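Proto-oncogene vav (Homo sapiens, PDB 6NEW) probably activates Rac-type small GTPases as a guanine nucleotide exchange factor, joining a catalytic RhoGEF domain to PH and zinc-binding C1 domains. Local coordinates at residues P249-E254 and M342-M347. Residues are numbered along the deposited sequence; the frame is centred on the assembly and turned at random.
Sequences PKIDGE and MEQFEM
Lys250 and Gln344 pack against each other where the first strand of the PH domain, 249-258, meets the domain's C-terminal helix, 335-352. Strand and helix segments run roughly antiparallel, at 148°, with their axes 8.2 Å apart at the closest. The lysine does not reach straight out: its chain is bent at chi2 and again at chi3, which lays it alongside Gln344, with CE 3.5 Å from the backbone O of Gln344. From there NZ passes on to Met347, lying 3.5 Å from its CB, with the methionine CE also nearby. Gln344 holds CG anti to its own carbonyl carbon (chi1 -64°), and its CB and CG face Ile251; the bend at chi2 then turns the amide end toward the backbone O of Lys250. With CG1 of Ile251 anti to the backbone N (chi1 -175°), CG2 takes the place between the backbone N and the carbonyl carbon and meets the glutamine, 3.7 Å from Gln344 CB. Ile251 also touches Lys340 and Trp341 of the same helix. On the adjacent strand there is a classic bulge, in which Lys250 and Ile251 stand opposite the single residue Leu272 and both backbones bond to it; the Gln344 side chain also touches Leu272. Cutting Lys250 back to an alanine would remove the chain beyond CB and probably uncover the flank of Gln344 and the CB of Met347, and cost Asp274 its weak, long ion pair with Lys250 NZ. Much of the packing is thus methylene and methyl carbon, lying against carbon and against polar atoms, even though lysine and glutamine carry most of the contact, while the ammonium group is carried past the buried glutamine to the exposed Met347.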
loop_
_atom_site.group_PDB
_atom_site.type_symbol
_atom_site.label_atom_id
_atom_site.label_comp_id
_atom_site.label_asym_id
_atom_site.label_seq_id
_atom_site.Cartn_x
_atom_site.Cartn_y
_atom_site.Cartn_z
ATOM N N PRO A 249 -5.438 -9.658 7.874
ATOM C CA PRO A 249 -6.621 -9.814 8.745
ATOM C C PRO A 249 -7.882 -9.402 7.995
ATOM O O PRO A 249 -7.840 -8.500 7.162
ATOM C CB PRO A 249 -6.342 -8.849 9.902
ATOM C CG PRO A 249 -4.873 -8.673 9.912
ATOM C CD PRO A 249 -4.493 -8.676 8.447
ATOM N N LYS A 250 -8.951 -10.162 8.180
ATOM C CA LYS A 250 -10.256 -9.918 7.570
ATOM C C LYS A 250 -11.217 -9.337 8.626
ATOM O O LYS A 250 -11.895 -8.357 8.364
ATOM C CB LYS A 250 -10.881 -11.216 7.035
ATOM C CG LYS A 250 -10.037 -12.130 6.145
ATOM C CD LYS A 250 -9.679 -11.566 4.807
ATOM C CE LYS A 250 -10.828 -11.230 3.913
ATOM N NZ LYS A 250 -10.326 -10.678 2.632
ATOM N N ILE A 251 -11.302 -9.960 9.793
ATOM C CA ILE A 251 -12.256 -9.560 10.819
ATOM C C ILE A 251 -11.893 -10.288 12.081
ATOM O O ILE A 251 -11.288 -11.362 12.031
ATOM C CB ILE A 251 -13.707 -9.878 10.327
ATOM C CG1 ILE A 251 -14.799 -9.374 11.291
ATOM C CG2 ILE A 251 -13.900 -11.372 9.980
ATOM C CD1 ILE A 251 -16.058 -8.931 10.583
ATOM N N ASP A 252 -12.176 -9.659 13.211
ATOM C CA ASP A 252 -11.948 -10.280 14.504
ATOM C C ASP A 252 -13.082 -9.931 15.449
ATOM O O ASP A 252 -13.750 -8.905 15.268
ATOM C CB ASP A 252 -10.556 -9.964 15.067
ATOM C CG ASP A 252 -10.361 -8.517 15.412
ATOM O OD1 ASP A 252 -10.077 -7.719 14.489
ATOM O OD2 ASP A 252 -10.502 -8.172 16.602
ATOM N N GLY A 253 -13.339 -10.816 16.403
ATOM C CA GLY A 253 -14.450 -10.615 17.316
ATOM C C GLY A 253 -14.906 -11.846 18.057
ATOM O O GLY A 253 -14.359 -12.944 17.896
ATOM N N GLU A 254 -15.906 -11.651 18.899
ATOM C CA GLU A 254 -16.472 -12.720 19.705
ATOM C C GLU A 254 -17.538 -13.475 18.935
ATOM O O GLU A 254 -18.228 -12.918 18.063
ATOM C CB GLU A 254 -17.008 -12.199 21.060
ATOM C CG GLU A 254 -18.134 -11.178 20.940
ATOM C CD GLU A 254 -18.936 -10.896 22.197
ATOM O OE1 GLU A 254 -18.330 -10.805 23.290
ATOM O OE2 GLU A 254 -20.174 -10.742 22.087
ATOM N N MET A 342 -19.471 -14.017 7.289
ATOM C CA MET A 342 -19.702 -14.879 6.137
ATOM C C MET A 342 -19.052 -14.295 4.894
ATOM O O MET A 342 -18.371 -15.011 4.158
ATOM C CB MET A 342 -21.209 -15.003 5.903
ATOM C CG MET A 342 -21.561 -15.874 4.719
ATOM S SD MET A 342 -21.900 -17.528 5.302
ATOM C CE MET A 342 -23.504 -17.221 5.959
ATOM N N GLU A 343 -19.302 -13.001 4.654
ATOM C CA GLU A 343 -18.759 -12.232 3.543
ATOM C C GLU A 343 -17.201 -12.206 3.641
ATOM O O GLU A 343 -16.522 -12.358 2.625
ATOM C CB GLU A 343 -19.366 -10.829 3.586
ATOM C CG GLU A 343 -18.951 -9.859 2.488
ATOM C CD GLU A 343 -19.179 -8.413 2.902
ATOM O OE1 GLU A 343 -18.180 -7.708 3.181
ATOM O OE2 GLU A 343 -20.361 -8.018 3.047
ATOM N N GLN A 344 -16.654 -12.086 4.863
ATOM C CA GLN A 344 -15.211 -12.093 5.078
ATOM C C GLN A 344 -14.570 -13.477 4.867
ATOM O O GLN A 344 -13.430 -13.530 4.402
ATOM C CB GLN A 344 -14.845 -11.504 6.439
ATOM C CG GLN A 344 -15.205 -10.007 6.582
ATOM C CD GLN A 344 -14.458 -9.109 5.653
ATOM O OE1 GLN A 344 -13.233 -9.143 5.565
ATOM N NE2 GLN A 344 -15.180 -8.296 4.923
ATOM N N PHE A 345 -15.299 -14.588 5.175
ATOM C CA PHE A 345 -14.807 -15.959 4.942
ATOM C C PHE A 345 -14.742 -16.223 3.425
ATOM O O PHE A 345 -13.783 -16.826 2.937
ATOM C CB PHE A 345 -15.719 -16.997 5.607
ATOM C CG PHE A 345 -15.337 -17.404 7.007
ATOM C CD1 PHE A 345 -14.406 -18.406 7.227
ATOM C CD2 PHE A 345 -15.962 -16.833 8.105
ATOM C CE1 PHE A 345 -14.063 -18.791 8.521
ATOM C CE2 PHE A 345 -15.630 -17.229 9.400
ATOM C CZ PHE A 345 -14.680 -18.208 9.595
ATOM N N GLU A 346 -15.753 -15.732 2.689
ATOM C CA GLU A 346 -15.822 -15.838 1.234
ATOM C C GLU A 346 -14.664 -15.083 0.591
ATOM O O GLU A 346 -13.996 -15.636 -0.275
ATOM C CB GLU A 346 -17.171 -15.337 0.698
ATOM C CG GLU A 346 -18.318 -16.308 0.983
ATOM C CD GLU A 346 -19.736 -15.764 0.888
ATOM O OE1 GLU A 346 -19.907 -14.527 0.779
ATOM O OE2 GLU A 346 -20.683 -16.583 0.944
ATOM N N MET A 347 -14.391 -13.856 1.068
ATOM C CA MET A 347 -13.294 -13.015 0.607
ATOM C C MET A 347 -11.944 -13.660 0.902
ATOM O O MET A 347 -11.078 -13.635 0.034
ATOM C CB MET A 347 -13.373 -11.624 1.238
ATOM C CG MET A 347 -14.361 -10.684 0.566
ATOM S SD MET A 347 -14.688 -9.134 1.498
ATOM C CE MET A 347 -13.059 -8.366 1.470
#